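PDB 3OQQ: putative lipoprotein from Bacteroides ovatus, which is of unknown function but binds calcium ions and is probably a lipid-anchored protein acting outside the cell. Local coordinates for residues A[133-138]-A[361-366]; A[156-161]-A[325-330]; A[242-247]-A[251-256]; A[409-414]-A[420-425]. One frame throughout, in Å; residues are numbered along the deposited sequence.

Interaction 1 of 4, residues A[133-138]-A[361-366]; sequences DGWPIQ and EALVAG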
loop_
_atom_site.group_PDB
_atom_site.type_symbol
_atom_site.label_atom_id
_atom_site.label_comp_id
_atom_site.label_asym_id
_atom_site.label_seq_id
_atom_site.Cartn_x
_atom_site.Cartn_y
_atom_site.Cartn_z
ATOM N N ASP A 133 6.475 -14.779 8.595
ATOM C CA ASP A 133 6.804 -14.334 9.947
ATOM C C ASP A 133 8.041 -14.980 10.563
ATOM O O ASP A 133 8.321 -14.742 11.734
ATOM C CB ASP A 133 5.599 -14.606 10.877
ATOM C CG ASP A 133 5.126 -16.056 10.958
ATOM O OD1 ASP A 133 5.927 -16.975 10.641
ATOM O OD2 ASP A 133 3.938 -16.272 11.271
ATOM N N GLY A 134 8.727 -15.829 9.819
ATOM C CA GLY A 134 9.820 -16.633 10.351
ATOM C C GLY A 134 11.220 -16.077 10.324
ATOM O O GLY A 134 12.107 -16.706 10.911
ATOM N N TRP A 135 11.452 -14.923 9.645
ATOM C CA TRP A 135 12.776 -14.286 9.561
ATOM C C TRP A 135 13.494 -14.344 10.930
ATOM O O TRP A 135 12.861 -14.019 11.931
ATOM C CB TRP A 135 12.650 -12.811 9.067
ATOM C CG TRP A 135 13.953 -12.074 9.036
ATOM C CD1 TRP A 135 14.928 -12.177 8.078
ATOM C CD2 TRP A 135 14.516 -11.287 10.100
ATOM N NE1 TRP A 135 16.034 -11.436 8.449
ATOM C CE2 TRP A 135 15.805 -10.883 9.687
ATOM C CE3 TRP A 135 14.020 -10.807 11.327
ATOM C CZ2 TRP A 135 16.624 -10.066 10.484
ATOM C CZ3 TRP A 135 14.835 -10.008 12.122
ATOM C CH2 TRP A 135 16.118 -9.644 11.699
ATOM N N PRO A 136 14.776 -14.786 11.045
ATOM C CA PRO A 136 15.731 -15.118 9.978
ATOM C C PRO A 136 15.670 -16.570 9.476
ATOM O O PRO A 136 16.572 -16.966 8.755
ATOM C CB PRO A 136 17.079 -14.805 10.644
ATOM C CG PRO A 136 16.860 -15.173 12.062
ATOM C CD PRO A 136 15.445 -14.775 12.364
ATOM N N ILE A 137 14.604 -17.334 9.798
ATOM C CA ILE A 137 14.439 -18.719 9.351
ATOM C C ILE A 137 13.528 -18.768 8.115
ATOM O O ILE A 137 12.511 -18.061 8.065
ATOM C CB ILE A 137 13.905 -19.632 10.493
ATOM C CG1 ILE A 137 14.876 -19.623 11.698
ATOM C CG2 ILE A 137 13.650 -21.094 9.984
ATOM C CD1 ILE A 137 14.289 -20.167 12.961
ATOM N N GLN A 138 13.893 -19.610 7.142
ATOM C CA GLN A 138 13.154 -19.808 5.890
ATOM C C GLN A 138 13.528 -21.118 5.230
ATOM O O GLN A 138 14.673 -21.556 5.350
ATOM C CB GLN A 138 13.454 -18.673 4.909
ATOM C CG GLN A 138 12.252 -18.269 4.049
ATOM C CD GLN A 138 12.504 -16.998 3.256
ATOM O OE1 GLN A 138 13.638 -16.643 2.943
ATOM N NE2 GLN A 138 11.445 -16.340 2.831
ATOM N N GLU A 361 21.014 -5.480 13.335
ATOM C CA GLU A 361 22.452 -5.660 13.138
ATOM C C GLU A 361 23.019 -6.732 14.068
ATOM O O GLU A 361 23.805 -7.548 13.614
ATOM C CB GLU A 361 23.189 -4.324 13.321
ATOM C CG GLU A 361 22.981 -3.435 12.103
ATOM C CD GLU A 361 23.544 -2.028 12.118
ATOM O OE1 GLU A 361 24.162 -1.628 13.128
ATOM O OE2 GLU A 361 23.340 -1.313 11.111
ATOM N N ALA A 362 22.592 -6.756 15.343
ATOM C CA ALA A 362 23.061 -7.745 16.319
ATOM C C ALA A 362 22.595 -9.164 15.957
ATOM O O ALA A 362 23.348 -10.109 16.124
ATOM C CB ALA A 362 22.578 -7.375 17.716
ATOM N N LEU A 363 21.368 -9.285 15.438
ATOM C CA LEU A 363 20.711 -10.522 15.032
ATOM C C LEU A 363 21.337 -11.128 13.783
ATOM O O LEU A 363 21.580 -12.342 13.749
ATOM C CB LEU A 363 19.227 -10.224 14.763
ATOM C CG LEU A 363 18.233 -11.316 15.082
ATOM C CD1 LEU A 363 16.975 -10.723 15.672
ATOM C CD2 LEU A 363 17.857 -12.087 13.845
ATOM N N VAL A 364 21.572 -10.304 12.749
ATOM C CA VAL A 364 22.092 -10.802 11.477
ATOM C C VAL A 364 23.626 -11.068 11.517
ATOM O O VAL A 364 24.137 -11.784 10.647
ATOM C CB VAL A 364 21.723 -9.853 10.291
ATOM C CG1 VAL A 364 20.211 -9.652 10.168
ATOM C CG2 VAL A 364 22.428 -8.512 10.397
ATOM N N ALA A 365 24.344 -10.473 12.502
ATOM C CA ALA A 365 25.811 -10.499 12.609
ATOM C C ALA A 365 26.416 -11.907 12.462
ATOM O O ALA A 365 27.300 -12.115 11.606
ATOM C CB ALA A 365 26.263 -9.861 13.917
ATOM N N GLY A 366 25.929 -12.867 13.247
ATOM C CA GLY A 366 26.482 -14.220 13.173
ATOM C C GLY A 366 25.839 -15.188 12.197
ATOM O O GLY A 366 26.254 -16.349 12.135
#

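Interaction 2 of 4, residues A[156-161]-A[325-330]; sequences LKVTEC and ELILDT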
loop_
_atom_site.group_PDB
_atom_site.type_symbol
_atom_site.label_atom_id
_atom_site.label_comp_id
_atom_site.label_asym_id
_atom_site.label_seq_id
_atom_site.Cartn_x
_atom_site.Cartn_y
_atom_site.Cartn_z
ATOM N N LEU A 156 -3.066 4.106 -0.828
ATOM C CA LEU A 156 -2.431 5.411 -0.642
ATOM C C LEU A 156 -2.944 6.390 -1.692
ATOM O O LEU A 156 -2.970 6.059 -2.872
ATOM C CB LEU A 156 -0.895 5.292 -0.731
ATOM C CG LEU A 156 -0.172 4.861 0.531
ATOM C CD1 LEU A 156 1.147 4.168 0.204
ATOM C CD2 LEU A 156 0.071 6.049 1.447
ATOM N N LYS A 157 -3.362 7.596 -1.246
ATOM C CA LYS A 157 -3.835 8.709 -2.065
ATOM C C LYS A 157 -3.111 9.963 -1.605
ATOM O O LYS A 157 -3.149 10.294 -0.420
ATOM C CB LYS A 157 -5.362 8.906 -1.965
ATOM C CG LYS A 157 -6.189 8.210 -3.014
ATOM C CD LYS A 157 -7.692 8.398 -2.758
ATOM C CE LYS A 157 -8.330 7.248 -1.994
ATOM N NZ LYS A 157 -8.345 5.965 -2.761
ATOM N N VAL A 158 -2.422 10.630 -2.522
ATOM C CA VAL A 158 -1.722 11.876 -2.248
ATOM C C VAL A 158 -2.445 12.943 -3.068
ATOM O O VAL A 158 -2.434 12.894 -4.296
ATOM C CB VAL A 158 -0.204 11.789 -2.538
ATOM C CG1 VAL A 158 0.444 13.177 -2.518
ATOM C CG2 VAL A 158 0.476 10.876 -1.530
ATOM N N THR A 159 -3.112 13.868 -2.387
ATOM C CA THR A 159 -3.885 14.943 -3.002
ATOM C C THR A 159 -3.090 16.234 -2.950
ATOM O O THR A 159 -2.505 16.561 -1.910
ATOM C CB THR A 159 -5.198 15.085 -2.235
ATOM O OG1 THR A 159 -5.833 13.812 -2.167
ATOM C CG2 THR A 159 -6.135 16.148 -2.821
ATOM N N GLU A 160 -3.067 16.964 -4.070
ATOM C CA GLU A 160 -2.406 18.253 -4.132
ATOM C C GLU A 160 -3.470 19.325 -3.906
ATOM O O GLU A 160 -4.176 19.697 -4.848
ATOM C CB GLU A 160 -1.648 18.411 -5.453
ATOM C CG GLU A 160 -0.499 17.423 -5.563
ATOM C CD GLU A 160 0.325 17.490 -6.829
ATOM O OE1 GLU A 160 0.165 18.452 -7.607
ATOM O OE2 GLU A 160 1.184 16.606 -7.017
ATOM N N CYS A 161 -3.660 19.740 -2.634
ATOM C CA CYS A 161 -4.648 20.762 -2.246
ATOM C C CYS A 161 -4.110 22.150 -2.635
ATOM O O CYS A 161 -3.707 22.957 -1.783
ATOM C CB CYS A 161 -4.999 20.683 -0.763
ATOM S SG CYS A 161 -5.692 19.096 -0.238
ATOM N N GLU A 325 6.769 11.322 -3.971
ATOM C CA GLU A 325 7.655 10.160 -4.005
ATOM C C GLU A 325 7.109 8.986 -3.197
ATOM O O GLU A 325 7.537 7.860 -3.441
ATOM C CB GLU A 325 9.065 10.539 -3.514
ATOM C CG GLU A 325 9.906 11.185 -4.599
ATOM C CD GLU A 325 10.414 10.202 -5.632
ATOM O OE1 GLU A 325 11.452 9.547 -5.376
ATOM O OE2 GLU A 325 9.742 10.051 -6.677
ATOM N N LEU A 326 6.159 9.206 -2.267
ATOM C CA LEU A 326 5.570 8.065 -1.546
ATOM C C LEU A 326 4.711 7.217 -2.492
ATOM O O LEU A 326 4.583 6.007 -2.284
ATOM C CB LEU A 326 4.743 8.496 -0.309
ATOM C CG LEU A 326 5.555 9.151 0.800
ATOM C CD1 LEU A 326 4.654 9.779 1.821
ATOM C CD2 LEU A 326 6.492 8.152 1.458
ATOM N N ILE A 327 4.111 7.839 -3.522
ATOM C CA ILE A 327 3.316 7.095 -4.508
ATOM C C ILE A 327 4.212 6.666 -5.670
ATOM O O ILE A 327 4.111 5.521 -6.138
ATOM C CB ILE A 327 2.100 7.913 -5.017
ATOM C CG1 ILE A 327 1.072 8.167 -3.890
ATOM C CG2 ILE A 327 1.459 7.275 -6.307
ATOM C CD1 ILE A 327 -0.203 7.434 -3.994
ATOM N N LEU A 328 5.034 7.609 -6.183
ATOM C CA LEU A 328 5.869 7.362 -7.348
ATOM C C LEU A 328 6.943 6.318 -7.066
ATOM O O LEU A 328 7.015 5.326 -7.801
ATOM C CB LEU A 328 6.486 8.667 -7.901
ATOM C CG LEU A 328 5.486 9.707 -8.487
ATOM C CD1 LEU A 328 6.212 10.863 -9.149
ATOM C CD2 LEU A 328 4.494 9.071 -9.471
ATOM N N ASP A 329 7.746 6.503 -6.009
ATOM C CA ASP A 329 8.806 5.547 -5.683
ATOM C C ASP A 329 8.297 4.415 -4.748
ATOM O O ASP A 329 8.079 4.624 -3.545
ATOM C CB ASP A 329 10.008 6.276 -5.069
ATOM C CG ASP A 329 11.258 5.435 -4.885
ATOM O OD1 ASP A 329 11.197 4.207 -5.135
ATOM O OD2 ASP A 329 12.272 5.986 -4.416
ATOM N N THR A 330 8.176 3.197 -5.305
ATOM C CA THR A 330 7.724 2.016 -4.560
ATOM C C THR A 330 8.615 1.756 -3.327
ATOM O O THR A 330 8.109 1.276 -2.319
ATOM C CB THR A 330 7.647 0.770 -5.478
ATOM O OG1 THR A 330 7.018 -0.282 -4.761
ATOM C CG2 THR A 330 9.004 0.308 -6.019
#

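Interaction 3 of 4, residues A[242-247]-A[251-256]; sequences WNWSND and EPRFAI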
loop_
_atom_site.group_PDB
_atom_site.type_symbol
_atom_site.label_atom_id
_atom_site.label_comp_id
_atom_site.label_asym_id
_atom_site.label_seq_id
_atom_site.Cartn_x
_atom_site.Cartn_y
_atom_site.Cartn_z
ATOM N N TRP A 242 -13.310 -4.301 21.633
ATOM C CA TRP A 242 -14.252 -4.393 20.529
ATOM C C TRP A 242 -14.484 -5.829 20.082
ATOM O O TRP A 242 -13.684 -6.733 20.343
ATOM C CB TRP A 242 -13.803 -3.526 19.338
ATOM C CG TRP A 242 -12.545 -4.000 18.647
ATOM C CD1 TRP A 242 -11.261 -3.637 18.948
ATOM C CD2 TRP A 242 -12.457 -4.905 17.525
ATOM N NE1 TRP A 242 -10.377 -4.285 18.101
ATOM C CE2 TRP A 242 -11.086 -5.045 17.204
ATOM C CE3 TRP A 242 -13.410 -5.594 16.744
ATOM C CZ2 TRP A 242 -10.641 -5.868 16.158
ATOM C CZ3 TRP A 242 -12.970 -6.414 15.717
ATOM C CH2 TRP A 242 -11.598 -6.566 15.445
ATOM N N ASN A 243 -15.600 -6.017 19.383
ATOM C CA ASN A 243 -15.992 -7.282 18.795
ATOM C C ASN A 243 -16.724 -7.004 17.522
ATOM O O ASN A 243 -17.293 -5.920 17.358
ATOM C CB ASN A 243 -16.864 -8.113 19.750
ATOM C CG ASN A 243 -16.116 -8.791 20.865
ATOM O OD1 ASN A 243 -16.087 -8.307 21.988
ATOM N ND2 ASN A 243 -15.448 -9.898 20.575
ATOM N N TRP A 244 -16.662 -7.956 16.577
ATOM C CA TRP A 244 -17.460 -7.876 15.361
ATOM C C TRP A 244 -18.904 -8.088 15.792
ATOM O O TRP A 244 -19.129 -8.712 16.836
ATOM C CB TRP A 244 -17.037 -8.972 14.361
ATOM C CG TRP A 244 -15.844 -8.632 13.508
ATOM C CD1 TRP A 244 -15.811 -7.783 12.440
ATOM C CD2 TRP A 244 -14.518 -9.174 13.635
ATOM N NE1 TRP A 244 -14.545 -7.750 11.897
ATOM C CE2 TRP A 244 -13.739 -8.621 12.592
ATOM C CE3 TRP A 244 -13.927 -10.119 14.498
ATOM C CZ2 TRP A 244 -12.380 -8.926 12.430
ATOM C CZ3 TRP A 244 -12.580 -10.438 14.322
ATOM C CH2 TRP A 244 -11.826 -9.853 13.296
ATOM N N SER A 245 -19.877 -7.578 15.031
ATOM C CA SER A 245 -21.280 -7.888 15.290
ATOM C C SER A 245 -21.429 -9.398 15.104
ATOM O O SER A 245 -20.783 -9.941 14.214
ATOM C CB SER A 245 -22.189 -7.151 14.306
ATOM O OG SER A 245 -22.155 -5.754 14.517
ATOM N N ASN A 246 -22.191 -10.078 15.974
ATOM C CA ASN A 246 -22.402 -11.531 15.933
ATOM C C ASN A 246 -21.038 -12.265 15.781
ATOM O O ASN A 246 -20.852 -13.106 14.895
ATOM C CB ASN A 246 -23.425 -11.913 14.828
ATOM C CG ASN A 246 -24.638 -10.992 14.806
ATOM O OD1 ASN A 246 -25.375 -10.845 15.797
ATOM N ND2 ASN A 246 -24.806 -10.265 13.713
ATOM N N ASP A 247 -20.086 -11.895 16.666
ATOM C CA ASP A 247 -18.722 -12.412 16.732
ATOM C C ASP A 247 -18.709 -13.858 17.194
ATOM O O ASP A 247 -19.564 -14.276 17.977
ATOM C CB ASP A 247 -17.836 -11.549 17.662
ATOM C CG ASP A 247 -16.396 -11.413 17.181
ATOM O OD1 ASP A 247 -15.987 -12.188 16.273
ATOM O OD2 ASP A 247 -15.671 -10.543 17.718
ATOM N N GLU A 251 -14.885 -13.135 24.108
ATOM C CA GLU A 251 -13.700 -12.403 24.560
ATOM C C GLU A 251 -13.488 -11.157 23.694
ATOM O O GLU A 251 -13.586 -11.253 22.463
ATOM C CB GLU A 251 -12.425 -13.275 24.550
ATOM C CG GLU A 251 -12.559 -14.611 25.272
ATOM C CD GLU A 251 -13.013 -15.735 24.358
ATOM O OE1 GLU A 251 -14.238 -15.850 24.126
ATOM O OE2 GLU A 251 -12.142 -16.465 23.830
ATOM N N PRO A 252 -13.209 -9.977 24.307
ATOM C CA PRO A 252 -13.004 -8.776 23.490
ATOM C C PRO A 252 -11.701 -8.829 22.695
ATOM O O PRO A 252 -10.782 -9.584 23.026
ATOM C CB PRO A 252 -12.989 -7.642 24.515
ATOM C CG PRO A 252 -12.551 -8.258 25.762
ATOM C CD PRO A 252 -13.055 -9.680 25.746
ATOM N N ARG A 253 -11.631 -8.004 21.642
ATOM C CA ARG A 253 -10.456 -7.924 20.794
ATOM C C ARG A 253 -9.869 -6.540 20.967
ATOM O O ARG A 253 -10.487 -5.707 21.650
ATOM C CB ARG A 253 -10.828 -8.258 19.333
ATOM C CG ARG A 253 -11.648 -9.567 19.216
ATOM C CD ARG A 253 -11.987 -9.846 17.771
ATOM N NE ARG A 253 -12.901 -10.972 17.591
ATOM C CZ ARG A 253 -12.530 -12.246 17.493
ATOM N NH1 ARG A 253 -11.263 -12.591 17.680
ATOM N NH2 ARG A 253 -13.432 -13.190 17.260
ATOM N N PHE A 254 -8.639 -6.300 20.446
ATOM C CA PHE A 254 -8.027 -4.984 20.577
ATOM C C PHE A 254 -7.302 -4.544 19.315
ATOM O O PHE A 254 -6.835 -5.369 18.520
ATOM C CB PHE A 254 -7.085 -4.920 21.781
ATOM C CG PHE A 254 -5.713 -5.534 21.633
ATOM C CD1 PHE A 254 -5.529 -6.912 21.771
ATOM C CD2 PHE A 254 -4.595 -4.733 21.434
ATOM C CE1 PHE A 254 -4.253 -7.475 21.696
ATOM C CE2 PHE A 254 -3.320 -5.298 21.344
ATOM C CZ PHE A 254 -3.162 -6.667 21.464
ATOM N N ALA A 255 -7.200 -3.229 19.134
ATOM C CA ALA A 255 -6.441 -2.650 18.015
ATOM C C ALA A 255 -5.821 -1.366 18.510
ATOM O O ALA A 255 -6.453 -0.659 19.291
ATOM C CB ALA A 255 -7.345 -2.406 16.810
ATOM N N ILE A 256 -4.553 -1.127 18.171
ATOM C CA ILE A 256 -3.824 0.091 18.576
ATOM C C ILE A 256 -3.149 0.670 17.334
ATOM O O ILE A 256 -2.288 0.010 16.746
ATOM C CB ILE A 256 -2.788 -0.134 19.717
ATOM C CG1 ILE A 256 -3.373 -0.906 20.931
ATOM C CG2 ILE A 256 -2.145 1.202 20.137
ATOM C CD1 ILE A 256 -2.305 -1.524 21.873
#

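Interaction 4 of 4, residues A[409-414]-A[420-425]; sequences TKWVDS and QKWYEN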
loop_
_atom_site.group_PDB
_atom_site.type_symbol
_atom_site.label_atom_id
_atom_site.label_comp_id
_atom_site.label_asym_id
_atom_site.label_seq_id
_atom_site.Cartn_x
_atom_site.Cartn_y
_atom_site.Cartn_z
ATOM N N THR A 409 7.489 -18.880 -9.613
ATOM C CA THR A 409 8.947 -19.149 -9.702
ATOM C C THR A 409 9.497 -18.765 -11.071
ATOM O O THR A 409 10.643 -18.315 -11.143
ATOM C CB THR A 409 9.334 -20.582 -9.321
ATOM O OG1 THR A 409 8.836 -21.457 -10.320
ATOM C CG2 THR A 409 8.801 -20.983 -7.937
ATOM N N LYS A 410 8.669 -18.860 -12.129
ATOM C CA LYS A 410 9.073 -18.448 -13.487
ATOM C C LYS A 410 9.438 -16.957 -13.500
ATOM O O LYS A 410 10.443 -16.580 -14.085
ATOM C CB LYS A 410 7.980 -18.751 -14.523
ATOM C CG LYS A 410 7.951 -20.205 -14.965
ATOM C CD LYS A 410 6.741 -20.478 -15.856
ATOM C CE LYS A 410 6.660 -21.925 -16.260
ATOM N NZ LYS A 410 5.362 -22.241 -16.922
ATOM N N TRP A 411 8.628 -16.132 -12.840
ATOM C CA TRP A 411 8.856 -14.701 -12.684
ATOM C C TRP A 411 10.072 -14.455 -11.773
ATOM O O TRP A 411 10.954 -13.653 -12.125
ATOM C CB TRP A 411 7.608 -14.056 -12.103
ATOM C CG TRP A 411 7.733 -12.592 -11.791
ATOM C CD1 TRP A 411 7.679 -11.560 -12.683
ATOM C CD2 TRP A 411 7.738 -11.997 -10.486
ATOM N NE1 TRP A 411 7.724 -10.360 -12.021
ATOM C CE2 TRP A 411 7.746 -10.596 -10.667
ATOM C CE3 TRP A 411 7.690 -12.515 -9.176
ATOM C CZ2 TRP A 411 7.726 -9.702 -9.587
ATOM C CZ3 TRP A 411 7.647 -11.629 -8.111
ATOM C CH2 TRP A 411 7.674 -10.239 -8.320
ATOM N N VAL A 412 10.116 -15.141 -10.607
ATOM C CA VAL A 412 11.232 -14.996 -9.661
ATOM C C VAL A 412 12.551 -15.318 -10.370
ATOM O O VAL A 412 13.439 -14.463 -10.424
ATOM C CB VAL A 412 11.074 -15.840 -8.360
ATOM C CG1 VAL A 412 12.364 -15.792 -7.512
ATOM C CG2 VAL A 412 9.881 -15.351 -7.523
ATOM N N ASP A 413 12.665 -16.533 -10.924
ATOM C CA ASP A 413 13.907 -17.053 -11.496
ATOM C C ASP A 413 14.328 -16.351 -12.776
ATOM O O ASP A 413 15.517 -16.339 -13.070
ATOM C CB ASP A 413 13.826 -18.577 -11.648
ATOM C CG ASP A 413 13.807 -19.226 -10.262
ATOM O OD1 ASP A 413 14.717 -18.929 -9.454
ATOM O OD2 ASP A 413 12.882 -20.011 -9.983
ATOM N N SER A 414 13.388 -15.710 -13.503
ATOM C CA SER A 414 13.744 -14.897 -14.667
ATOM C C SER A 414 14.023 -13.451 -14.220
ATOM O O SER A 414 14.296 -12.584 -15.048
ATOM C CB SER A 414 12.641 -14.921 -15.715
ATOM O OG SER A 414 11.547 -14.186 -15.201
ATOM N N GLN A 420 5.085 -11.722 -15.998
ATOM C CA GLN A 420 4.912 -10.503 -15.207
ATOM C C GLN A 420 3.527 -10.435 -14.616
ATOM O O GLN A 420 3.345 -9.811 -13.584
ATOM C CB GLN A 420 5.226 -9.272 -16.051
ATOM C CG GLN A 420 6.743 -9.061 -16.143
ATOM C CD GLN A 420 7.201 -8.116 -17.211
ATOM O OE1 GLN A 420 6.493 -7.207 -17.636
ATOM N NE2 GLN A 420 8.433 -8.298 -17.645
ATOM N N LYS A 421 2.568 -11.143 -15.215
ATOM C CA LYS A 421 1.189 -11.235 -14.722
ATOM C C LYS A 421 0.951 -12.604 -14.055
ATOM O O LYS A 421 -0.158 -13.132 -14.086
ATOM C CB LYS A 421 0.187 -10.987 -15.858
ATOM C CG LYS A 421 0.046 -9.512 -16.225
ATOM C CD LYS A 421 -0.458 -9.403 -17.659
ATOM C CE LYS A 421 -1.560 -8.409 -17.881
ATOM N NZ LYS A 421 -1.911 -8.315 -19.328
ATOM N N TRP A 422 1.975 -13.131 -13.380
ATOM C CA TRP A 422 1.912 -14.414 -12.691
ATOM C C TRP A 422 0.783 -14.463 -11.657
ATOM O O TRP A 422 0.222 -15.544 -11.459
ATOM C CB TRP A 422 3.252 -14.734 -12.004
ATOM C CG TRP A 422 3.634 -13.741 -10.950
ATOM C CD1 TRP A 422 4.401 -12.627 -11.111
ATOM C CD2 TRP A 422 3.243 -13.765 -9.566
ATOM N NE1 TRP A 422 4.552 -11.980 -9.909
ATOM C CE2 TRP A 422 3.859 -12.660 -8.940
ATOM C CE3 TRP A 422 2.456 -14.639 -8.784
ATOM C CZ2 TRP A 422 3.663 -12.360 -7.577
ATOM C CZ3 TRP A 422 2.229 -14.321 -7.447
ATOM C CH2 TRP A 422 2.868 -13.219 -6.846
ATOM N N TYR A 423 0.489 -13.303 -10.989
ATOM C CA TYR A 423 -0.515 -13.132 -9.921
ATOM C C TYR A 423 -1.946 -13.326 -10.433
ATOM O O TYR A 423 -2.842 -13.580 -9.630
ATOM C CB TYR A 423 -0.384 -11.757 -9.248
ATOM C CG TYR A 423 -0.198 -10.624 -10.237
ATOM C CD1 TYR A 423 -1.274 -10.121 -10.962
ATOM C CD2 TYR A 423 1.049 -10.042 -10.432
ATOM C CE1 TYR A 423 -1.101 -9.112 -11.907
ATOM C CE2 TYR A 423 1.224 -9.001 -11.342
ATOM C CZ TYR A 423 0.146 -8.549 -12.088
ATOM O OH TYR A 423 0.307 -7.526 -12.995
ATOM N N GLU A 424 -2.152 -13.223 -11.763
ATOM C CA GLU A 424 -3.439 -13.455 -12.404
ATOM C C GLU A 424 -3.704 -14.973 -12.518
ATOM O O GLU A 424 -4.852 -15.381 -12.734
ATOM C CB GLU A 424 -3.479 -12.805 -13.812
ATOM C CG GLU A 424 -3.540 -11.290 -13.793
ATOM C CD GLU A 424 -3.766 -10.555 -15.102
ATOM O OE1 GLU A 424 -3.776 -11.201 -16.173
ATOM O OE2 GLU A 424 -3.910 -9.315 -15.051
ATOM N N ASN A 425 -2.654 -15.805 -12.411
ATOM C CA ASN A 425 -2.829 -17.254 -12.562
ATOM C C ASN A 425 -2.822 -17.940 -11.194
ATOM O O ASN A 425 -1.823 -18.525 -10.795
ATOM C CB ASN A 425 -1.767 -17.862 -13.519
ATOM C CG ASN A 425 -1.911 -19.364 -13.748
ATOM O OD1 ASN A 425 -2.990 -19.954 -13.617
ATOM N ND2 ASN A 425 -0.830 -20.019 -14.106
#

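Interaction 1 of 4, residues A[133-138]-A[361-366]
The delta methyl CD2 of L363 is the bump in this contact, and W135 and P136 together make the hollow that receives it. The hollow is built on a type VIa beta turn, G134 to I137, with a cis peptide bond before P136 and a hydrogen bond of 2.8 Å from I137 N to G134 O. The cis bond folds the proline back over the indole, with P136 CB above one face of the W135 ring near the rim, so the two rings form adjoining walls. L363 comes from helix 357-364; its side chain points back toward the indole, and CD2 meets the six-membered ring obliquely, 3.7 Å from W135 CH2. The leucine side chain runs at about a right angle to the proline's. V364, next along the helix, presents CG1 at the indole edge instead. W135 reaches this far because its CG lies anti to the backbone N (chi1 177°). Y360 of the same helix, Y376 and W384 also meet the indole; the loop lies near a calcium site, D133 N being hydrogen-bonded to the calcium ligand D149. The proline wall is met at P136 CG, 3.7 Å from L363 CD2, and the indole rim at W135 CZ2, 3.6 Å from V364 CG1.

Interaction 2 of 4, residues A[156-161]-A[325-330]
The peptide plane between L156 and K157 is the flat group met here, and the I327 methyl CD1 lies above it, displaced toward the oxygen. CD1 is 3.3 Å from L156 O, while K157 N, in the same peptide plane, is farther off, at 4.2 Å from that methyl. No aromatic ring takes part between the two segments, although the Y123 side chain from the adjacent strand 122-131 also touches I327. The second half of the contact is aliphatic. The V158 and I327 side chains lie alongside each other, pointing opposite ways, and V158 CG2 rests 3.6 Å from I327 CG1. I327 sets CG1 anti to its carbonyl carbon (chi1 -66°), and a chi2 of -109°, away from the usual staggered values, carries CD1 over the peptide. Nearby polar groups have other partners: I327 O accepts from N52 ND2, and E160 forms a salt bridge with R324, in the same helix. The last turn of the helix is closed by D329 N bonding to E325 O at 2.9 Å. The arrangement is that of a helix, 314-328, packed on a largely apolar face of an antiparallel sheet at strand 150-161, I327 adding to the packing that F323 and L320 make earlier in the helix.

Interaction 3 of 4, residues A[242-247]-A[251-256]
N243 reaches E251 as the second strand of this beta hairpin is approached: its ND2 donates to E251 O at 3.0 Å and nearly straight (171°), from above the carbonyl plane. The same ND2 also serves D247 OD2. P252 follows, its CA against N243 OD1. R253 pairs with W242 as an antiparallel hydrogen-bonded pair, R253 N reaching W242 O at 2.7 Å. Its CB sits over the six-membered ring of W242, a CH-pi contact, and its extended chain carries the guanidinium to D247. That group grips the carboxylate side-on, with NE to OD2 at 2.8 Å and NH2 to OD1 at 2.9 Å, while W244 CZ3 lies over one guanidinium face and D279 takes a second bond from NH2. A leucine in place of R253 removes the cation and would probably leave D279 and D247 poorly balanced, although R293 also bridges D247. F254 brings its carbonyl carbon to the edge of the W242 ring. Last comes A255, whose CB lies 3.8 Å from W242 NE1.

Interaction 4 of 4, residues A[409-414]-A[420-425]
W411 holds its CG anti to the backbone N (chi1 176°), while W422 places CG between its own backbone N and carbonyl carbon (chi1 62°), and these two choices bring the pyrrole part of W422 over the W411 face. There NE1 does the touching: it stands over the centre of the W411 ring system, 3.2 Å from W411 CD2. The planes are tilted by 35°, so the pair is oblique, with the five-membered ring of W422 and the six-membered ring of W411 centred 4.2 Å apart. W422 CD1 lies beside it, at 3.4 Å from W411 CG. The pairing joins helix 408-413 to the 3-10 segment 422-424 that follows it across a short loop. The 3-10 end is held by N425 N bonding to W422 O at 3.0 Å, and N425 ND2 reaches back to D407, just before the helix. F91 meets W411 edge-to-face, and F408 and Y405 do the same to W422. Replacing W411 with an alanine would probably open a gap beneath W422 NE1, though F408 and Y405 would still meet that indole. W411 CD1 also lies 3.9 Å from Q420 CA, while Q420 NE2 bonds to G416 O.

The four contacts are spread through the chain, and none touches another. Interactions 2 and 3 are nested inside the long loop closed by interaction 1, with 3 also inside 2; interaction 4 follows all of them. Interaction 2 lies nearest the chain centre, about 11 Å away, where helix 314-328 meets strand 150-161. Interactions 1, 3 and 4 lie 20 to 25 Å from the centre; 1 and 4 come within about 10 Å of each other at their nearest atoms. Interactions 1 and 2 bring together residues 223 and 164 positions apart, whereas 3 closes the hairpin at the edge strand 234-242 of the six-stranded sheet and 4 joins helix 408-413 to the following 3-10 segment.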